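Local coordinates for Oxidored_FMN domain-containing protein ([Pseudomonas] geniculata N1, PDB 6L6J) that acts as a 6-hydroxypseudooxynicotine amine oxidase and binds FMN, a four-iron four-sulfur cluster and ADP, at residues Val13-Val18 against Phe164-Val169; Ala43-Arg48 against Ala87-Ala92; Val523-Glu528 against Ala535-Arg540. All blocks are in the same frame, centred on the assembly; numbering follows the deposited sequence.

Interaction 1: Val13-Val18 against Phe164-Val169; sequences VQIGPV and FDIVYV
Val18 sets its two methyl groups against the start of the other segment. Val18 CG2 lies 3.9 Å from Asp165 O, and Val18 CG1 comes to 4.1 Å from Asp165 CB. The two side chains cross at about a right angle. A branched valine suits this place because both methyls lie against the Asp165 carbonyl oxygen, and CG1 also reaches the aliphatic CB of the aspartate. Val18 CG2 also approaches CG1 of Ile166 at 4.5 Å. Farther along, the ends of two isoleucines meet, with Ile15 CD1 4.4 Å from Ile166 CD1. The first bond of the Ile166 side chain runs across the direction of the partner, but an extended chi2 (164°) carries CD1 closer to it. Small residues of strand 220-229 lie beside this pair: Ala220 touches Ile15 and Ala222 touches Ile166.

These side chains join an N-terminal beta hairpin, strands 13-15 and 18-20, to the beginning of strand 166-171 in the closed eight-stranded parallel barrel. As in other old yellow enzyme relatives, the hairpin sits over the N-terminal ends of the barrel strands, away from the flavin. Its type II' turn from Ile15 to Val18 is closed by two backbone bonds, Ile15 N to Val18 O at 2.9 Å and Val18 N to Ile15 O at 3.1 Å. Gly16 takes the first turn corner with a positive phi of 50°, which a residue without a side chain adopts easily, and Pro17 at the second corner has a ring that fits its phi of -78°.

The buried Asp165 is steadied from outside the pair. OD1 forms a salt bridge with Lys94, OD2 accepts from Ala100 N, and backbone bonds tie the residue to Ala100 and Ala220 on the flanking strands 99-105 and 220-229.

Interaction 2: Ala43-Arg48 against Ala87-Ala92; sequences AFRKAR and ARVVAA
The two helices run side by side in roughly the same direction and come closest at Lys46 and Ala92, CA atoms 5.1 Å apart, whereas Arg45 and Val89 stand at 7.3 Å. Alanine makes the closer approach possible: Ala92 CB, directed at the other helix, lies 4.0 Å from Lys46 CB. Lys46 CG comes to 3.7 Å from Ala92 O. With CG anti to the backbone N (chi1 -165°), the lysine lays only its aliphatic base on Ala92 and leads its amine away, toward a weak, long ion pair with Glu50.

Arg45 CG touches Val89 CG1 at 4.2 Å, the two side chains running side by side, and a bend at chi2 (-60°) takes the guanidinium away from the contact. NH2 is held by a salt bridge to Glu59 and a hydrogen bond to His29 O, while Phe44 CD2 lies over one face of the guanidinium, off its centre. Leu58 of strand 55-62 touches both Arg45 and Val89 and so backs the apolar part.

Such packing of successive outer helices, 38-51 and 83-94, around a parallel strand barrel is characteristic of the TIM-barrel fold, here about 7 Å from FMN at the Arg45 side chain.

Interaction 3: Val523-Glu528 against Ala535-Arg540; sequences VIVYDE and AVVADR
Val525 and Val537 meet across the first half of a beta-alpha-beta unit, strand 522-527, helix 533-542 and strand 547-552, in a domain related to the Rossmann-like folds. Val525 points from the strand into the helix. Its chi1 of -172° sets CG1 anti to the backbone N, which directs that methyl at Val537 and leaves CG2 for the neighbouring helical residue. Val537 answers with CG2, which its chi1 of -57° places between its own backbone N and carbonyl carbon; Val537 CG2 also lies 4.1 Å from Val525 CG2. The two side chains meet at a slant. Beta-branched valine suits the strand, since two short methyls fill the layer between sheet and helix with few torsions to fix.

Ala534 and Leu541 of the helix, together with Val548 and Val616 of the adjoining strands, also touch Val525 and extend this apolar layer. Beyond the layer, at the end of the strand, Asp527 turns to polar work: OD1 accepts from the backbone N of Asp529 and Tyr530, and OD2 pairs with Tyr550 OH. Ala538, too small to hold the strand off, lets Val525 CG2 come within 4.2 Å of its CA and 4.4 Å of its CB.

In the fold
From the N terminus, segment 13-18, in the N-terminal hairpin, opens a long loop that interaction 1 closes when the chain reaches 164-169 at the fourth barrel strand. Interaction 2 lies wholly within that loop, a shorter closure between the helices that follow the first two strands. The two contacts, with centres about 17 Å apart, meet where Phe164 CE1 packs on Val90 CG2 at 3.6 Å, linking the residues that lead into the fourth strand to the helical outer layer of the FMN-binding barrel. Interaction 3 opens only later, as a short local closure in another domain, on the opposite side of the chain's centre and about 44 Å from interaction 2 between centres.

Interaction 1: Val13-Val18 against Phe164-Val169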
ATOM      1  N   VAL A  13      27.427   1.308  -6.653  1.00 26.32           N
ATOM      2  CA  VAL A  13      27.183   2.673  -7.200  1.00 28.31           C
ATOM      3  C   VAL A  13      27.676   3.703  -6.190  1.00 28.88           C
ATOM      4  O   VAL A  13      27.163   3.697  -5.077  1.00 31.18           O
ATOM      5  CB  VAL A  13      25.704   2.922  -7.554  1.00 27.09           C
ATOM      6  CG1 VAL A  13      25.457   4.371  -7.929  1.00 26.58           C
ATOM      7  CG2 VAL A  13      25.207   1.996  -8.658  1.00 27.70           C
ATOM      8  N   GLN A  14      28.620   4.550  -6.599  1.00 30.54           N
ATOM      9  CA  GLN A  14      29.124   5.690  -5.803  1.00 32.75           C
ATOM     10  C   GLN A  14      28.002   6.708  -5.703  1.00 32.23           C
ATOM     11  O   GLN A  14      27.531   7.114  -6.761  1.00 35.36           O
ATOM     12  CB  GLN A  14      30.384   6.293  -6.416  1.00 39.27           C
ATOM     13  CG  GLN A  14      31.650   5.571  -5.957  1.00 49.11           C
ATOM     14  CD  GLN A  14      32.874   6.135  -6.629  1.00 58.06           C
ATOM     15  OE1 GLN A  14      33.128   7.345  -6.571  1.00 65.92           O
ATOM     16  NE2 GLN A  14      33.633   5.260  -7.280  1.00 52.81           N
ATOM     17  N   ILE A  15      27.565   7.013  -4.469  1.00 31.49           N
ATOM     18  CA  ILE A  15      26.605   8.099  -4.120  1.00 28.50           C
ATOM     19  C   ILE A  15      27.373   9.064  -3.240  1.00 26.97           C
ATOM     20  O   ILE A  15      27.509   8.768  -2.046  1.00 29.33           O
ATOM     21  CB  ILE A  15      25.323   7.597  -3.409  1.00 28.48           C
ATOM     22  CG1 ILE A  15      24.650   6.434  -4.145  1.00 28.37           C
ATOM     23  CG2 ILE A  15      24.349   8.748  -3.210  1.00 26.25           C
ATOM     24  CD1 ILE A  15      23.583   5.749  -3.346  1.00 27.39           C
ATOM     25  N   GLY A  16      27.888  10.142  -3.831  1.00 26.23           N
ATOM     26  CA  GLY A  16      28.759  11.102  -3.132  1.00 25.82           C
ATOM     27  C   GLY A  16      29.887  10.367  -2.416  1.00 25.71           C
ATOM     28  O   GLY A  16      30.506   9.484  -2.993  1.00 24.77           O
ATOM     29  N   PRO A  17      30.173  10.674  -1.133  1.00 27.22           N
ATOM     30  CA  PRO A  17      31.282  10.028  -0.435  1.00 26.36           C
ATOM     31  C   PRO A  17      31.015   8.603   0.070  1.00 26.89           C
ATOM     32  O   PRO A  17      31.881   8.091   0.702  1.00 29.36           O
ATOM     33  CB  PRO A  17      31.488  10.947   0.775  1.00 26.87           C
ATOM     34  CG  PRO A  17      30.091  11.490   1.071  1.00 26.71           C
ATOM     35  CD  PRO A  17      29.465  11.663  -0.293  1.00 27.29           C
ATOM     36  N   VAL A  18      29.843   8.019  -0.183  1.00 26.89           N
ATOM     37  CA  VAL A  18      29.534   6.608   0.211  1.00 26.94           C
ATOM     38  C   VAL A  18      29.274   5.803  -1.064  1.00 27.25           C
ATOM     39  O   VAL A  18      29.275   6.400  -2.157  1.00 26.70           O
ATOM     40  CB  VAL A  18      28.346   6.493   1.192  1.00 28.16           C
ATOM     41  CG1 VAL A  18      28.646   7.163   2.524  1.00 28.35           C
ATOM     42  CG2 VAL A  18      27.046   7.027   0.612  1.00 26.72           C
ATOM     43  N   PHE A 164      23.738   7.726   9.829  1.00 31.97           N
ATOM     44  CA  PHE A 164      23.075   7.704   8.503  1.00 33.01           C
ATOM     45  C   PHE A 164      24.133   8.035   7.433  1.00 32.86           C
ATOM     46  O   PHE A 164      24.987   8.940   7.613  1.00 30.08           O
ATOM     47  CB  PHE A 164      21.865   8.659   8.480  1.00 35.72           C
ATOM     48  CG  PHE A 164      20.665   8.227   9.299  1.00 34.65           C
ATOM     49  CD1 PHE A 164      19.835   7.199   8.867  1.00 32.91           C
ATOM     50  CD2 PHE A 164      20.365   8.836  10.511  1.00 34.92           C
ATOM     51  CE1 PHE A 164      18.744   6.796   9.624  1.00 31.17           C
ATOM     52  CE2 PHE A 164      19.270   8.430  11.265  1.00 33.37           C
ATOM     53  CZ  PHE A 164      18.457   7.420  10.816  1.00 31.30           C
ATOM     54  N   ASP A 165      24.072   7.311   6.321  1.00 34.69           N
ATOM     55  CA  ASP A 165      25.006   7.443   5.171  1.00 34.62           C
ATOM     56  C   ASP A 165      24.476   8.474   4.180  1.00 34.30           C
ATOM     57  O   ASP A 165      25.313   9.102   3.472  1.00 33.29           O
ATOM     58  CB  ASP A 165      25.198   6.090   4.480  1.00 32.87           C
ATOM     59  CG  ASP A 165      25.704   5.031   5.439  1.00 34.21           C
ATOM     60  OD1 ASP A 165      26.871   5.153   5.906  1.00 32.19           O
ATOM     61  OD2 ASP A 165      24.917   4.115   5.744  1.00 36.56           O
ATOM     62  N   ILE A 166      23.141   8.577   4.094  1.00 35.53           N
ATOM     63  CA  ILE A 166      22.398   9.398   3.090  1.00 33.02           C
ATOM     64  C   ILE A 166      21.387  10.250   3.853  1.00 33.68           C
ATOM     65  O   ILE A 166      20.490   9.669   4.513  1.00 34.26           O
ATOM     66  CB  ILE A 166      21.703   8.510   2.038  1.00 35.13           C
ATOM     67  CG1 ILE A 166      22.660   7.484   1.416  1.00 38.05           C
ATOM     68  CG2 ILE A 166      21.041   9.369   0.971  1.00 34.62           C
ATOM     69  CD1 ILE A 166      21.971   6.353   0.671  1.00 38.39           C
ATOM     70  N   VAL A 167      21.525  11.572   3.755  1.00 31.02           N
ATOM     71  CA  VAL A 167      20.672  12.570   4.457  1.00 29.62           C
ATOM     72  C   VAL A 167      19.904  13.328   3.377  1.00 29.09           C
ATOM     73  O   VAL A 167      20.578  13.843   2.473  1.00 31.27           O
ATOM     74  CB  VAL A 167      21.547  13.483   5.334  1.00 30.25           C
ATOM     75  CG1 VAL A 167      20.782  14.616   5.984  1.00 31.44           C
ATOM     76  CG2 VAL A 167      22.276  12.675   6.393  1.00 31.73           C
ATOM     77  N   TYR A 168      18.562  13.377   3.461  1.00 28.26           N
ATOM     78  CA  TYR A 168      17.667  13.893   2.379  1.00 28.67           C
ATOM     79  C   TYR A 168      17.345  15.382   2.587  1.00 28.74           C
ATOM     80  O   TYR A 168      17.422  15.910   3.740  1.00 29.31           O
ATOM     81  CB  TYR A 168      16.362  13.096   2.253  1.00 26.10           C
ATOM     82  CG  TYR A 168      16.413  11.908   1.319  1.00 25.70           C
ATOM     83  CD1 TYR A 168      16.933  10.686   1.716  1.00 25.54           C
ATOM     84  CD2 TYR A 168      15.872  11.984   0.053  1.00 24.38           C
ATOM     85  CE1 TYR A 168      16.934   9.579   0.877  1.00 24.54           C
ATOM     86  CE2 TYR A 168      15.856  10.888  -0.791  1.00 24.71           C
ATOM     87  CZ  TYR A 168      16.399   9.680  -0.391  1.00 24.27           C
ATOM     88  OH  TYR A 168      16.412   8.617  -1.258  1.00 22.30           O
ATOM     89  N   VAL A 169      17.022  16.047   1.477  1.00 26.15           N
ATOM     90  CA  VAL A 169      16.304  17.351   1.437  1.00 27.64           C
ATOM     91  C   VAL A 169      14.978  17.069   0.728  1.00 28.96           C
ATOM     92  O   VAL A 169      15.011  16.621  -0.428  1.00 30.85           O
ATOM     93  CB  VAL A 169      17.135  18.442   0.739  1.00 27.39           C
ATOM     94  CG1 VAL A 169      16.280  19.522   0.113  1.00 26.04           C
ATOM     95  CG2 VAL A 169      18.139  19.067   1.694  1.00 28.38           C
TER

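Interaction 2: Ala43-Arg48 against Ala87-Ala92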
ATOM      1  N   ALA A  43      13.042  -3.933  13.644  1.00 25.08           N
ATOM      2  CA  ALA A  43      12.738  -5.274  13.073  1.00 26.46           C
ATOM      3  C   ALA A  43      12.245  -5.126  11.617  1.00 29.16           C
ATOM      4  O   ALA A  43      12.616  -5.941  10.747  1.00 28.71           O
ATOM      5  CB  ALA A  43      11.708  -5.978  13.941  1.00 26.38           C
ATOM      6  N   PHE A  44      11.422  -4.114  11.347  1.00 29.17           N
ATOM      7  CA  PHE A  44      10.907  -3.843   9.986  1.00 28.58           C
ATOM      8  C   PHE A  44      12.099  -3.608   9.070  1.00 27.22           C
ATOM      9  O   PHE A  44      12.243  -4.360   8.128  1.00 31.38           O
ATOM     10  CB  PHE A  44       9.926  -2.665   9.943  1.00 28.06           C
ATOM     11  CG  PHE A  44       9.294  -2.505   8.585  1.00 30.37           C
ATOM     12  CD1 PHE A  44       8.156  -3.230   8.238  1.00 30.47           C
ATOM     13  CD2 PHE A  44       9.868  -1.671   7.626  1.00 30.77           C
ATOM     14  CE1 PHE A  44       7.599  -3.119   6.969  1.00 30.00           C
ATOM     15  CE2 PHE A  44       9.315  -1.566   6.355  1.00 30.18           C
ATOM     16  CZ  PHE A  44       8.183  -2.291   6.031  1.00 31.09           C
ATOM     17  N   ARG A  45      12.910  -2.593   9.347  1.00 26.82           N
ATOM     18  CA  ARG A  45      14.025  -2.156   8.463  1.00 26.49           C
ATOM     19  C   ARG A  45      15.085  -3.266   8.382  1.00 26.62           C
ATOM     20  O   ARG A  45      15.511  -3.593   7.275  1.00 27.92           O
ATOM     21  CB  ARG A  45      14.609  -0.841   8.985  1.00 27.44           C
ATOM     22  CG  ARG A  45      13.619   0.311   9.083  1.00 24.40           C
ATOM     23  CD  ARG A  45      13.018   0.641   7.746  1.00 26.28           C
ATOM     24  NE  ARG A  45      11.990   1.657   7.855  1.00 28.22           N
ATOM     25  CZ  ARG A  45      11.185   2.045   6.880  1.00 28.10           C
ATOM     26  NH1 ARG A  45      11.291   1.503   5.682  1.00 29.48           N
ATOM     27  NH2 ARG A  45      10.291   2.993   7.104  1.00 28.91           N
ATOM     28  N   LYS A  46      15.462  -3.870   9.506  1.00 29.56           N
ATOM     29  CA  LYS A  46      16.437  -5.002   9.539  1.00 33.59           C
ATOM     30  C   LYS A  46      16.112  -6.010   8.419  1.00 31.64           C
ATOM     31  O   LYS A  46      17.043  -6.415   7.672  1.00 30.06           O
ATOM     32  CB  LYS A  46      16.456  -5.684  10.911  1.00 34.86           C
ATOM     33  CG  LYS A  46      17.652  -6.596  11.166  1.00 40.19           C
ATOM     34  CD  LYS A  46      17.630  -7.281  12.544  1.00 43.95           C
ATOM     35  CE  LYS A  46      18.229  -8.681  12.557  1.00 49.22           C
ATOM     36  NZ  LYS A  46      17.426  -9.626  13.380  1.00 50.02           N
ATOM     37  N   ALA A  47      14.848  -6.400   8.284  1.00 29.37           N
ATOM     38  CA  ALA A  47      14.425  -7.472   7.354  1.00 31.41           C
ATOM     39  C   ALA A  47      14.826  -7.111   5.913  1.00 31.95           C
ATOM     40  O   ALA A  47      15.152  -8.025   5.097  1.00 30.11           O
ATOM     41  CB  ALA A  47      12.944  -7.710   7.476  1.00 31.06           C
ATOM     42  N   ARG A  48      14.808  -5.817   5.592  1.00 32.67           N
ATOM     43  CA  ARG A  48      15.078  -5.323   4.212  1.00 31.29           C
ATOM     44  C   ARG A  48      16.597  -5.215   3.976  1.00 28.72           C
ATOM     45  O   ARG A  48      17.048  -5.511   2.857  1.00 26.20           O
ATOM     46  CB  ARG A  48      14.244  -4.058   3.982  1.00 30.73           C
ATOM     47  CG  ARG A  48      12.884  -4.393   3.394  1.00 31.57           C
ATOM     48  CD  ARG A  48      11.717  -3.916   4.214  1.00 30.91           C
ATOM     49  NE  ARG A  48      10.566  -4.784   4.082  1.00 29.92           N
ATOM     50  CZ  ARG A  48       9.914  -5.330   5.096  1.00 33.64           C
ATOM     51  NH1 ARG A  48      10.307  -5.113   6.340  1.00 34.75           N
ATOM     52  NH2 ARG A  48       8.842  -6.076   4.874  1.00 35.81           N
ATOM     53  N   ALA A  87      20.088   5.552  16.052  1.00 32.44           N
ATOM     54  CA  ALA A  87      21.395   4.869  15.887  1.00 30.99           C
ATOM     55  C   ALA A  87      21.184   3.349  15.875  1.00 30.97           C
ATOM     56  O   ALA A  87      21.909   2.643  15.168  1.00 29.73           O
ATOM     57  CB  ALA A  87      22.336   5.275  16.981  1.00 29.49           C
ATOM     58  N   ARG A  88      20.205   2.869  16.633  1.00 32.00           N
ATOM     59  CA  ARG A  88      19.841   1.431  16.668  1.00 33.50           C
ATOM     60  C   ARG A  88      19.322   1.012  15.286  1.00 35.48           C
ATOM     61  O   ARG A  88      19.645  -0.113  14.863  1.00 32.45           O
ATOM     62  CB  ARG A  88      18.804   1.180  17.762  1.00 34.38           C
ATOM     63  CG  ARG A  88      19.217   1.718  19.125  1.00 33.47           C
ATOM     64  CD  ARG A  88      19.160   0.684  20.218  1.00 32.20           C
ATOM     65  NE  ARG A  88      17.843   0.556  20.816  1.00 31.41           N
ATOM     66  CZ  ARG A  88      17.101  -0.548  20.807  1.00 32.14           C
ATOM     67  NH1 ARG A  88      17.521  -1.639  20.193  1.00 30.31           N
ATOM     68  NH2 ARG A  88      15.922  -0.554  21.409  1.00 33.71           N
ATOM     69  N   VAL A  89      18.538   1.888  14.634  1.00 34.02           N
ATOM     70  CA  VAL A  89      17.918   1.631  13.306  1.00 30.82           C
ATOM     71  C   VAL A  89      19.060   1.491  12.301  1.00 33.00           C
ATOM     72  O   VAL A  89      19.111   0.459  11.588  1.00 33.25           O
ATOM     73  CB  VAL A  89      16.957   2.756  12.888  1.00 32.41           C
ATOM     74  CG1 VAL A  89      16.244   2.396  11.591  1.00 31.76           C
ATOM     75  CG2 VAL A  89      15.945   3.103  13.978  1.00 32.17           C
ATOM     76  N   VAL A  90      19.949   2.489  12.278  1.00 31.24           N
ATOM     77  CA  VAL A  90      21.194   2.505  11.455  1.00 29.96           C
ATOM     78  C   VAL A  90      21.959   1.191  11.647  1.00 27.67           C
ATOM     79  O   VAL A  90      22.349   0.583  10.634  1.00 32.38           O
ATOM     80  CB  VAL A  90      22.066   3.729  11.799  1.00 29.84           C
ATOM     81  CG1 VAL A  90      23.408   3.725  11.075  1.00 26.23           C
ATOM     82  CG2 VAL A  90      21.305   5.022  11.503  1.00 30.34           C
ATOM     83  N   ALA A  91      22.157   0.762  12.886  1.00 26.52           N
ATOM     84  CA  ALA A  91      22.963  -0.429  13.253  1.00 26.15           C
ATOM     85  C   ALA A  91      22.343  -1.687  12.643  1.00 27.59           C
ATOM     86  O   ALA A  91      23.107  -2.485  12.045  1.00 32.40           O
ATOM     87  CB  ALA A  91      23.094  -0.552  14.744  1.00 25.40           C
ATOM     88  N   ALA A  92      21.022  -1.835  12.731  1.00 27.42           N
ATOM     89  CA  ALA A  92      20.260  -2.994  12.203  1.00 28.78           C
ATOM     90  C   ALA A  92      20.286  -2.997  10.671  1.00 29.86           C
ATOM     91  O   ALA A  92      20.107  -4.086  10.062  1.00 32.04           O
ATOM     92  CB  ALA A  92      18.843  -2.971  12.723  1.00 29.92           C
TER

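Interaction 3: Val523-Glu528 against Ala535-Arg540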
ATOM      1  N   VAL A 523     -29.190   0.547 -14.394  1.00 42.29           N
ATOM      2  CA  VAL A 523     -28.912  -0.298 -13.198  1.00 40.23           C
ATOM      3  C   VAL A 523     -28.360   0.606 -12.090  1.00 38.50           C
ATOM      4  O   VAL A 523     -27.477   1.470 -12.373  1.00 34.04           O
ATOM      5  CB  VAL A 523     -27.986  -1.483 -13.528  1.00 39.86           C
ATOM      6  CG1 VAL A 523     -26.771  -1.047 -14.321  1.00 43.62           C
ATOM      7  CG2 VAL A 523     -27.553  -2.232 -12.283  1.00 39.38           C
ATOM      8  N   ILE A 524     -28.919   0.428 -10.889  1.00 37.00           N
ATOM      9  CA  ILE A 524     -28.443   1.061  -9.625  1.00 37.33           C
ATOM     10  C   ILE A 524     -27.557   0.062  -8.881  1.00 34.70           C
ATOM     11  O   ILE A 524     -28.022  -1.080  -8.602  1.00 35.03           O
ATOM     12  CB  ILE A 524     -29.613   1.535  -8.749  1.00 36.95           C
ATOM     13  CG1 ILE A 524     -30.175   2.862  -9.270  1.00 38.66           C
ATOM     14  CG2 ILE A 524     -29.173   1.631  -7.300  1.00 36.40           C
ATOM     15  CD1 ILE A 524     -31.465   3.289  -8.614  1.00 38.20           C
ATOM     16  N   VAL A 525     -26.325   0.474  -8.591  1.00 32.74           N
ATOM     17  CA  VAL A 525     -25.392  -0.283  -7.702  1.00 32.41           C
ATOM     18  C   VAL A 525     -25.393   0.459  -6.383  1.00 29.48           C
ATOM     19  O   VAL A 525     -25.077   1.651  -6.400  1.00 30.62           O
ATOM     20  CB  VAL A 525     -23.971  -0.415  -8.280  1.00 31.35           C
ATOM     21  CG1 VAL A 525     -23.111  -1.344  -7.454  1.00 30.58           C
ATOM     22  CG2 VAL A 525     -24.006  -0.894  -9.719  1.00 31.75           C
ATOM     23  N   TYR A 526     -25.839  -0.215  -5.323  1.00 30.53           N
ATOM     24  CA  TYR A 526     -25.981   0.351  -3.957  1.00 28.17           C
ATOM     25  C   TYR A 526     -24.804  -0.153  -3.131  1.00 28.97           C
ATOM     26  O   TYR A 526     -24.646  -1.391  -2.999  1.00 29.23           O
ATOM     27  CB  TYR A 526     -27.339  -0.027  -3.375  1.00 28.45           C
ATOM     28  CG  TYR A 526     -27.699   0.636  -2.068  1.00 28.68           C
ATOM     29  CD1 TYR A 526     -27.587   2.007  -1.890  1.00 27.53           C
ATOM     30  CD2 TYR A 526     -28.226  -0.112  -1.027  1.00 27.77           C
ATOM     31  CE1 TYR A 526     -27.960   2.602  -0.696  1.00 28.04           C
ATOM     32  CE2 TYR A 526     -28.613   0.471   0.166  1.00 26.56           C
ATOM     33  CZ  TYR A 526     -28.469   1.830   0.335  1.00 27.56           C
ATOM     34  OH  TYR A 526     -28.836   2.386   1.524  1.00 31.95           O
ATOM     35  N   ASP A 527     -23.969   0.787  -2.683  1.00 29.15           N
ATOM     36  CA  ASP A 527     -22.712   0.520  -1.946  1.00 29.63           C
ATOM     37  C   ASP A 527     -22.926   0.832  -0.462  1.00 29.24           C
ATOM     38  O   ASP A 527     -22.988   2.022  -0.118  1.00 27.39           O
ATOM     39  CB  ASP A 527     -21.555   1.318  -2.541  1.00 30.60           C
ATOM     40  CG  ASP A 527     -20.231   0.997  -1.891  1.00 30.59           C
ATOM     41  OD1 ASP A 527     -20.170  -0.062  -1.210  1.00 28.65           O
ATOM     42  OD2 ASP A 527     -19.281   1.804  -2.076  1.00 34.80           O
ATOM     43  N   GLU A 528     -23.057  -0.222   0.348  1.00 29.92           N
ATOM     44  CA  GLU A 528     -22.993  -0.203   1.834  1.00 31.50           C
ATOM     45  C   GLU A 528     -21.755  -0.994   2.310  1.00 33.26           C
ATOM     46  O   GLU A 528     -21.704  -1.342   3.511  1.00 36.33           O
ATOM     47  CB  GLU A 528     -24.263  -0.836   2.408  1.00 31.73           C
ATOM     48  CG  GLU A 528     -25.440   0.112   2.451  1.00 33.77           C
ATOM     49  CD  GLU A 528     -25.610   0.818   3.780  1.00 35.30           C
ATOM     50  OE1 GLU A 528     -25.878   0.125   4.775  1.00 37.84           O
ATOM     51  OE2 GLU A 528     -25.456   2.051   3.815  1.00 35.07           O
ATOM     52  N   ALA A 535     -17.720  -0.430  -6.837  1.00 26.56           N
ATOM     53  CA  ALA A 535     -17.143   0.421  -7.906  1.00 27.25           C
ATOM     54  C   ALA A 535     -16.731  -0.501  -9.054  1.00 27.70           C
ATOM     55  O   ALA A 535     -16.859  -0.107 -10.242  1.00 31.75           O
ATOM     56  CB  ALA A 535     -15.972   1.249  -7.424  1.00 26.18           C
ATOM     57  N   VAL A 536     -16.287  -1.699  -8.714  1.00 23.88           N
ATOM     58  CA  VAL A 536     -15.804  -2.674  -9.726  1.00 25.69           C
ATOM     59  C   VAL A 536     -17.012  -3.209 -10.508  1.00 25.63           C
ATOM     60  O   VAL A 536     -16.884  -3.359 -11.738  1.00 25.57           O
ATOM     61  CB  VAL A 536     -14.926  -3.769  -9.078  1.00 24.12           C
ATOM     62  CG1 VAL A 536     -14.526  -4.858 -10.053  1.00 22.95           C
ATOM     63  CG2 VAL A 536     -13.676  -3.164  -8.462  1.00 24.52           C
ATOM     64  N   VAL A 537     -18.146  -3.471  -9.854  1.00 26.70           N
ATOM     65  CA  VAL A 537     -19.328  -4.049 -10.563  1.00 27.62           C
ATOM     66  C   VAL A 537     -19.853  -2.954 -11.491  1.00 26.50           C
ATOM     67  O   VAL A 537     -20.086  -3.249 -12.661  1.00 25.95           O
ATOM     68  CB  VAL A 537     -20.413  -4.652  -9.644  1.00 26.55           C
ATOM     69  CG1 VAL A 537     -19.861  -5.734  -8.739  1.00 27.71           C
ATOM     70  CG2 VAL A 537     -21.124  -3.632  -8.822  1.00 28.91           C
ATOM     71  N   ALA A 538     -19.912  -1.719 -11.006  1.00 27.79           N
ATOM     72  CA  ALA A 538     -20.332  -0.528 -11.781  1.00 28.45           C
ATOM     73  C   ALA A 538     -19.555  -0.503 -13.097  1.00 30.63           C
ATOM     74  O   ALA A 538     -20.178  -0.486 -14.169  1.00 31.15           O
ATOM     75  CB  ALA A 538     -20.095   0.731 -10.976  1.00 28.66           C
ATOM     76  N   ASP A 539     -18.224  -0.558 -12.996  1.00 34.70           N
ATOM     77  CA  ASP A 539     -17.291  -0.534 -14.148  1.00 34.03           C
ATOM     78  C   ASP A 539     -17.663  -1.673 -15.094  1.00 33.83           C
ATOM     79  O   ASP A 539     -17.888  -1.403 -16.270  1.00 37.72           O
ATOM     80  CB  ASP A 539     -15.838  -0.640 -13.695  1.00 36.23           C
ATOM     81  CG  ASP A 539     -14.863  -0.034 -14.684  1.00 40.59           C
ATOM     82  OD1 ASP A 539     -14.965  -0.355 -15.883  1.00 43.47           O
ATOM     83  OD2 ASP A 539     -14.045   0.793 -14.257  1.00 42.10           O
ATOM     84  N   ARG A 540     -17.730  -2.893 -14.576  1.00 32.13           N
ATOM     85  CA  ARG A 540     -18.107  -4.110 -15.338  1.00 31.57           C
ATOM     86  C   ARG A 540     -19.401  -3.846 -16.103  1.00 31.71           C
ATOM     87  O   ARG A 540     -19.474  -4.225 -17.289  1.00 33.89           O
ATOM     88  CB  ARG A 540     -18.279  -5.285 -14.375  1.00 34.58           C
ATOM     89  CG  ARG A 540     -18.695  -6.586 -15.035  1.00 37.52           C
ATOM     90  CD  ARG A 540     -17.521  -7.229 -15.733  1.00 43.52           C
ATOM     91  NE  ARG A 540     -17.916  -8.524 -16.275  1.00 48.99           N
ATOM     92  CZ  ARG A 540     -18.322  -8.745 -17.532  1.00 51.83           C
ATOM     93  NH1 ARG A 540     -18.378  -7.749 -18.417  1.00 43.54           N
ATOM     94  NH2 ARG A 540     -18.653  -9.985 -17.885  1.00 50.78           N
TER